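Local coordinates for hypothetical protein (Bacteroides caccae, PDB 4M8R) that is of unknown function but pairs an N-terminal immunoglobulin-like domain with a domain related to WD40 beta-propellers, at residues 44-49 and 80-85; 88-93 and 106-111. One frame throughout, in Å; residues are numbered along the deposited sequence.

Contact 1: residues 44-49 and 80-85; sequences VDFDFR and RMPYRK. With PO4 (phosphate ion), chain C.
Phe46 and Phe48 meet the segment 80-85 through one shared choice of first torsion: in both, CG lies anti to the carbonyl carbon (chi1 -67° and -62°), and both rings leave strand 43-50 on the same face. The strand and the loop that follows strand 76-80 exchange no backbone bonds here; the CA atoms of Phe48 and Lys85, a nearest pair, are still 8.4 Å apart, and side chains fill the interval. Pro82 serves both rings. Pro82 CD meets CE2 of Phe46 at 3.6 Å, the two side chains approaching tip to tip, while its CG reaches the edge of the other ring, 3.8 Å from CZ of Phe48. In selenomethionine Met81 the bend at chi2 places SE obliquely to the Phe46 ring, 3.8 Å from Phe46 CZ, as a Met-aromatic contact. Arg80 O lies near the plane of that same ring, at its edge. Lys85 crosses Phe48 at about a right angle and sets CG over the ring face, 4.2 Å from the centroid, in a CH-pi contact. The bond from Lys85 NZ to Tyr83 O (3.1 Å) ties the charged end back to its own loop. Asp47 and Arg49 meet the second subunit: Asp47 makes a salt bridge to its Lys234, and Arg49 grips a phosphate with two nearly straight bonds, NH1 to O3 at 2.8 Å and NH2 to O2 at 3.0 Å. NH1 also bonds to Pro240 O of the second subunit, and Arg213 of that subunit holds the same phosphate, which probably came from the crystallisation liquor. Strand 43-50 thus separates two chemistries: rings packed on proline, (seleno)methionine and a lysine methylene inside the Ig-like domain, and a charged surface at the subunit interface that holds a phosphate in this crystal.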
loop_
_atom_site.group_PDB
_atom_site.type_symbol
_atom_site.label_atom_id
_atom_site.label_comp_id
_atom_site.label_asym_id
_atom_site.label_seq_id
_atom_site.Cartn_x
_atom_site.Cartn_y
_atom_site.Cartn_z
ATOM N N VAL A 44 27.918 19.892 3.879
ATOM C CA VAL A 44 26.977 20.182 4.943
ATOM C C VAL A 44 25.751 19.295 4.773
ATOM O O VAL A 44 25.203 19.193 3.676
ATOM C CB VAL A 44 26.577 21.669 4.933
ATOM C CG1 VAL A 44 25.522 21.956 5.989
ATOM C CG2 VAL A 44 27.803 22.552 5.155
ATOM N N ASP A 45 25.337 18.661 5.869
ATOM C CA ASP A 45 24.193 17.744 5.889
ATOM C C ASP A 45 23.078 18.281 6.775
ATOM O O ASP A 45 23.335 18.927 7.790
ATOM C CB ASP A 45 24.610 16.382 6.455
ATOM C CG ASP A 45 25.353 15.529 5.458
ATOM O OD1 ASP A 45 24.968 15.509 4.263
ATOM O OD2 ASP A 45 26.316 14.859 5.882
ATOM N N PHE A 46 21.843 17.971 6.387
ATOM C CA PHE A 46 20.661 18.277 7.178
ATOM C C PHE A 46 20.069 16.992 7.729
ATOM O O PHE A 46 20.066 15.971 7.042
ATOM C CB PHE A 46 19.576 18.889 6.301
ATOM C CG PHE A 46 19.899 20.245 5.752
ATOM C CD1 PHE A 46 20.356 21.262 6.577
ATOM C CD2 PHE A 46 19.666 20.526 4.410
ATOM C CE1 PHE A 46 20.611 22.524 6.066
ATOM C CE2 PHE A 46 19.922 21.781 3.896
ATOM C CZ PHE A 46 20.396 22.783 4.723
ATOM N N ASP A 47 19.555 17.055 8.956
ATOM C CA ASP A 47 18.637 16.042 9.473
ATOM C C ASP A 47 17.323 16.743 9.827
ATOM O O ASP A 47 17.327 17.760 10.513
ATOM C CB ASP A 47 19.214 15.339 10.712
ATOM C CG ASP A 47 20.229 14.231 10.362
ATOM O OD1 ASP A 47 20.564 14.030 9.169
ATOM O OD2 ASP A 47 20.697 13.545 11.298
ATOM N N PHE A 48 16.207 16.194 9.356
ATOM C CA PHE A 48 14.885 16.787 9.558
ATOM C C PHE A 48 14.054 15.962 10.537
ATOM O O PHE A 48 14.080 14.732 10.496
ATOM C CB PHE A 48 14.127 16.859 8.226
ATOM C CG PHE A 48 14.789 17.725 7.188
ATOM C CD1 PHE A 48 15.857 17.248 6.444
ATOM C CD2 PHE A 48 14.316 18.995 6.926
ATOM C CE1 PHE A 48 16.456 18.036 5.478
ATOM C CE2 PHE A 48 14.910 19.789 5.966
ATOM C CZ PHE A 48 15.986 19.311 5.245
ATOM N N ARG A 49 13.307 16.649 11.395
ATOM C CA ARG A 49 12.328 16.015 12.278
ATOM C C ARG A 49 11.032 16.812 12.228
ATOM O O ARG A 49 11.051 18.018 12.435
ATOM C CB ARG A 49 12.848 15.990 13.707
ATOM C CG ARG A 49 11.953 15.226 14.677
ATOM C CD ARG A 49 12.129 15.728 16.104
ATOM N NE ARG A 49 11.614 17.088 16.265
ATOM C CZ ARG A 49 11.742 17.821 17.367
ATOM N NH1 ARG A 49 12.368 17.337 18.437
ATOM N NH2 ARG A 49 11.245 19.052 17.397
ATOM N N ARG A 80 21.762 26.982 1.261
ATOM C CA ARG A 80 20.374 27.279 0.922
ATOM C C ARG A 80 19.452 26.278 1.606
ATOM O O ARG A 80 19.734 25.091 1.609
ATOM C CB ARG A 80 20.167 27.241 -0.598
ATOM C CG ARG A 80 18.894 27.945 -1.042
ATOM C CD ARG A 80 18.815 28.110 -2.549
ATOM N NE ARG A 80 19.790 29.076 -3.064
ATOM C CZ ARG A 80 19.671 30.407 -2.992
ATOM N NH1 ARG A 80 18.614 30.976 -2.411
ATOM N NH2 ARG A 80 20.627 31.184 -3.503
HETATM N N MSE A 81 18.365 26.764 2.195
HETATM C CA MSE A 81 17.387 25.893 2.846
HETATM C C MSE A 81 16.468 25.344 1.782
HETATM O O MSE A 81 16.003 26.081 0.911
HETATM C CB MSE A 81 16.585 26.655 3.904
HETATM C CG MSE A 81 17.452 27.289 4.998
HETATM SE SE MSE A 81 18.611 25.963 5.884
HETATM C CE MSE A 81 17.227 24.797 6.641
ATOM N N PRO A 82 16.199 24.029 1.824
ATOM C CA PRO A 82 15.423 23.381 0.770
ATOM C C PRO A 82 13.902 23.507 0.879
ATOM O O PRO A 82 13.355 23.709 1.968
ATOM C CB PRO A 82 15.809 21.913 0.924
ATOM C CG PRO A 82 16.091 21.759 2.375
ATOM C CD PRO A 82 16.723 23.051 2.797
ATOM N N TYR A 83 13.249 23.373 -0.272
ATOM C CA TYR A 83 11.800 23.224 -0.363
ATOM C C TYR A 83 11.423 21.754 -0.226
ATOM O O TYR A 83 12.294 20.897 -0.108
ATOM C CB TYR A 83 11.299 23.755 -1.714
ATOM C CG TYR A 83 11.388 25.256 -1.864
ATOM C CD1 TYR A 83 12.558 25.864 -2.304
ATOM C CD2 TYR A 83 10.295 26.066 -1.571
ATOM C CE1 TYR A 83 12.641 27.243 -2.436
ATOM C CE2 TYR A 83 10.365 27.437 -1.706
ATOM C CZ TYR A 83 11.540 28.022 -2.141
ATOM O OH TYR A 83 11.600 29.395 -2.267
ATOM N N ARG A 84 10.119 21.487 -0.221
ATOM C CA ARG A 84 9.539 20.137 -0.320
ATOM C C ARG A 84 9.578 19.299 0.959
ATOM O O ARG A 84 9.247 18.117 0.925
ATOM C CB ARG A 84 10.128 19.344 -1.500
ATOM C CG ARG A 84 9.983 20.054 -2.836
ATOM C CD ARG A 84 10.413 19.194 -4.009
ATOM N NE ARG A 84 9.996 19.803 -5.272
ATOM C CZ ARG A 84 10.623 20.804 -5.888
ATOM N NH1 ARG A 84 11.732 21.337 -5.386
ATOM N NH2 ARG A 84 10.128 21.284 -7.025
ATOM N N LYS A 85 9.949 19.894 2.086
ATOM C CA LYS A 85 9.770 19.224 3.368
ATOM C C LYS A 85 8.666 19.928 4.143
ATOM O O LYS A 85 8.384 21.095 3.897
ATOM C CB LYS A 85 11.058 19.232 4.189
ATOM C CG LYS A 85 12.330 18.955 3.408
ATOM C CD LYS A 85 12.328 17.592 2.743
ATOM C CE LYS A 85 13.608 17.392 1.938
ATOM N NZ LYS A 85 13.843 18.474 0.938
HETATM P P PO4 C . 12.573 20.488 20.619
HETATM O O1 PO4 C . 13.804 21.084 19.961
HETATM O O2 PO4 C . 11.338 20.857 19.839
HETATM O O3 PO4 C . 12.695 18.993 20.658
HETATM O O4 PO4 C . 12.480 20.975 22.041
#

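Contact 2: residues 88-93 and 106-111; sequences SRVEIF and VLLADG. With PO4 (phosphate ion), chain D.
Val106, Val90 and Ser88 bury the most surface where strand 88-96 pairs with strand 99-108 in a beta hairpin. Val90 and Val106 form an antiparallel hydrogen-bonded pair: Val90 N donates to Val106 O at 2.8 Å, and Val106 N returns a bond to Val90 O at 2.9 Å. Their side chains share one face of the sheet. A chi1 of -64° sets CG1 of Val106 anti to the carbonyl carbon, which leaves CG2 in the crowded position between that carbon and the backbone N, 3.9 Å from CB of Val90. The CG2 branch of Val90 goes to CB of Leu108, at 3.7 Å, and Ile92 CD1 extends the apolar patch to Val106. Met81 and Val25 cover parts of this face.

In the second such pair, Ser88 N donates to Leu108 O at 3.0 Å. Ser88 O accepts from Leu108 N at 2.8 Å and is approached by Leu107 CD1, at 3.4 Å, while OG bonds to Pro86 O. Between the pairs, Arg89 and Leu107 direct their side chains to the other face. Arg89, extended from CG to NE, gives NH2 to phosphate O2 at 2.8 Å; Lys105 and, from the second subunit, Arg213 and Asn238 also bind this ion. Backbone bonding thus sets the hairpin register and aliphatic packing lines the Val90 face, while Arg89 and Lys105 probably favour an anion, here a phosphate likely from crystallisation liquor.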
loop_
_atom_site.group_PDB
_atom_site.type_symbol
_atom_site.label_atom_id
_atom_site.label_comp_id
_atom_site.label_asym_id
_atom_site.label_seq_id
_atom_site.Cartn_x
_atom_site.Cartn_y
_atom_site.Cartn_z
ATOM N N SER A 88 9.862 21.694 9.886
ATOM C CA SER A 88 10.799 20.763 10.499
ATOM C C SER A 88 11.794 21.430 11.423
ATOM O O SER A 88 12.246 22.546 11.169
ATOM C CB SER A 88 11.596 20.053 9.409
ATOM O OG SER A 88 10.764 19.225 8.627
ATOM N N ARG A 89 12.141 20.717 12.485
ATOM C CA ARG A 89 13.372 20.968 13.218
ATOM C C ARG A 89 14.512 20.431 12.354
ATOM O O ARG A 89 14.561 19.230 12.061
ATOM C CB ARG A 89 13.353 20.243 14.569
ATOM C CG ARG A 89 14.709 20.068 15.240
ATOM C CD ARG A 89 14.561 19.241 16.507
ATOM N NE ARG A 89 15.820 19.049 17.234
ATOM C CZ ARG A 89 16.663 18.029 17.062
ATOM N NH1 ARG A 89 16.421 17.069 16.173
ATOM N NH2 ARG A 89 17.767 17.969 17.797
ATOM N N VAL A 90 15.412 21.321 11.945
ATOM C CA VAL A 90 16.528 20.948 11.083
ATOM C C VAL A 90 17.833 21.100 11.847
ATOM O O VAL A 90 18.149 22.193 12.319
ATOM C CB VAL A 90 16.583 21.826 9.822
ATOM C CG1 VAL A 90 17.758 21.427 8.936
ATOM C CG2 VAL A 90 15.275 21.719 9.053
ATOM N N GLU A 91 18.582 20.007 11.966
ATOM C CA GLU A 91 19.914 20.063 12.543
ATOM C C GLU A 91 20.929 20.069 11.411
ATOM O O GLU A 91 20.829 19.272 10.473
ATOM C CB GLU A 91 20.167 18.885 13.477
ATOM C CG GLU A 91 21.477 19.008 14.244
ATOM C CD GLU A 91 21.556 18.112 15.465
ATOM O OE1 GLU A 91 20.695 17.214 15.627
ATOM O OE2 GLU A 91 22.499 18.304 16.264
ATOM N N ILE A 92 21.895 20.982 11.515
ATOM C CA ILE A 92 22.866 21.247 10.461
ATOM C C ILE A 92 24.232 20.719 10.880
ATOM O O ILE A 92 24.755 21.100 11.928
ATOM C CB ILE A 92 22.944 22.759 10.179
ATOM C CG1 ILE A 92 21.567 23.281 9.768
ATOM C CG2 ILE A 92 23.956 23.064 9.084
ATOM C CD1 ILE A 92 21.464 24.787 9.736
ATOM N N PHE A 93 24.799 19.840 10.054
ATOM C CA PHE A 93 26.062 19.171 10.358
ATOM C C PHE A 93 27.149 19.524 9.354
ATOM O O PHE A 93 26.906 19.537 8.149
ATOM C CB PHE A 93 25.875 17.652 10.316
ATOM C CG PHE A 93 24.929 17.120 11.346
ATOM C CD1 PHE A 93 25.384 16.772 12.608
ATOM C CD2 PHE A 93 23.586 16.945 11.048
ATOM C CE1 PHE A 93 24.514 16.270 13.557
ATOM C CE2 PHE A 93 22.710 16.445 11.995
ATOM C CZ PHE A 93 23.174 16.108 13.250
ATOM N N VAL A 106 17.820 24.863 13.300
ATOM C CA VAL A 106 16.874 25.890 12.901
ATOM C C VAL A 106 15.506 25.269 12.756
ATOM O O VAL A 106 15.378 24.055 12.636
ATOM C CB VAL A 106 17.262 26.570 11.573
ATOM C CG1 VAL A 106 18.576 27.317 11.721
ATOM C CG2 VAL A 106 17.352 25.564 10.433
ATOM N N LEU A 107 14.482 26.111 12.799
ATOM C CA LEU A 107 13.125 25.688 12.507
ATOM C C LEU A 107 12.829 26.135 11.083
ATOM O O LEU A 107 12.872 27.331 10.776
ATOM C CB LEU A 107 12.146 26.315 13.495
ATOM C CG LEU A 107 10.666 25.946 13.342
ATOM C CD1 LEU A 107 10.459 24.441 13.395
ATOM C CD2 LEU A 107 9.842 26.628 14.425
ATOM N N LEU A 108 12.560 25.172 10.208
ATOM C CA LEU A 108 12.325 25.450 8.793
ATOM C C LEU A 108 10.830 25.432 8.518
ATOM O O LEU A 108 10.167 24.424 8.756
ATOM C CB LEU A 108 13.029 24.400 7.928
ATOM C CG LEU A 108 12.947 24.569 6.409
ATOM C CD1 LEU A 108 13.589 25.872 5.962
ATOM C CD2 LEU A 108 13.611 23.389 5.728
ATOM N N ALA A 109 10.302 26.540 8.011
ATOM C CA ALA A 109 8.874 26.642 7.722
ATOM C C ALA A 109 8.492 25.670 6.615
ATOM O O ALA A 109 9.341 25.243 5.843
ATOM C CB ALA A 109 8.511 28.064 7.326
ATOM N N ASP A 110 7.208 25.331 6.543
ATOM C CA ASP A 110 6.713 24.358 5.581
ATOM C C ASP A 110 7.133 24.724 4.156
ATOM O O ASP A 110 6.981 25.863 3.734
ATOM C CB ASP A 110 5.185 24.243 5.665
ATOM C CG ASP A 110 4.630 23.153 4.753
ATOM O OD1 ASP A 110 4.457 23.411 3.548
ATOM O OD2 ASP A 110 4.371 22.036 5.230
ATOM N N GLY A 111 7.668 23.749 3.430
ATOM C CA GLY A 111 8.036 23.942 2.029
ATOM C C GLY A 111 7.331 22.984 1.085
ATOM O O GLY A 111 7.780 22.775 -0.040
HETATM P P PO4 D . 19.332 18.848 21.081
HETATM O O1 PO4 D . 20.382 18.178 20.228
HETATM O O2 PO4 D . 18.083 19.133 20.281
HETATM O O3 PO4 D . 18.957 17.971 22.251
HETATM O O4 PO4 D . 19.914 20.150 21.566
#

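Both contacts belong to the Ig-like domain and reach the same sheet, in which strands 43-50 and 88-96 are neighbours; the centres of the two contacts lie about 6 Å apart. Contact 2 is buried and lies within that sheet, so main-chain bonds fix its register; contact 1 is only partly buried and spans from the sheet to a loop, where side-chain packing does the joining. They meet directly: Phe46 CD1 packs on Val90 CG1 at 3.5 Å, and the backbones of Arg84 and Lys85 probably bond to Gly111. Beyond the packed side chains, Arg49 of contact 1 and Arg89 of contact 2 each bind a separate phosphate at the boundary with the second subunit.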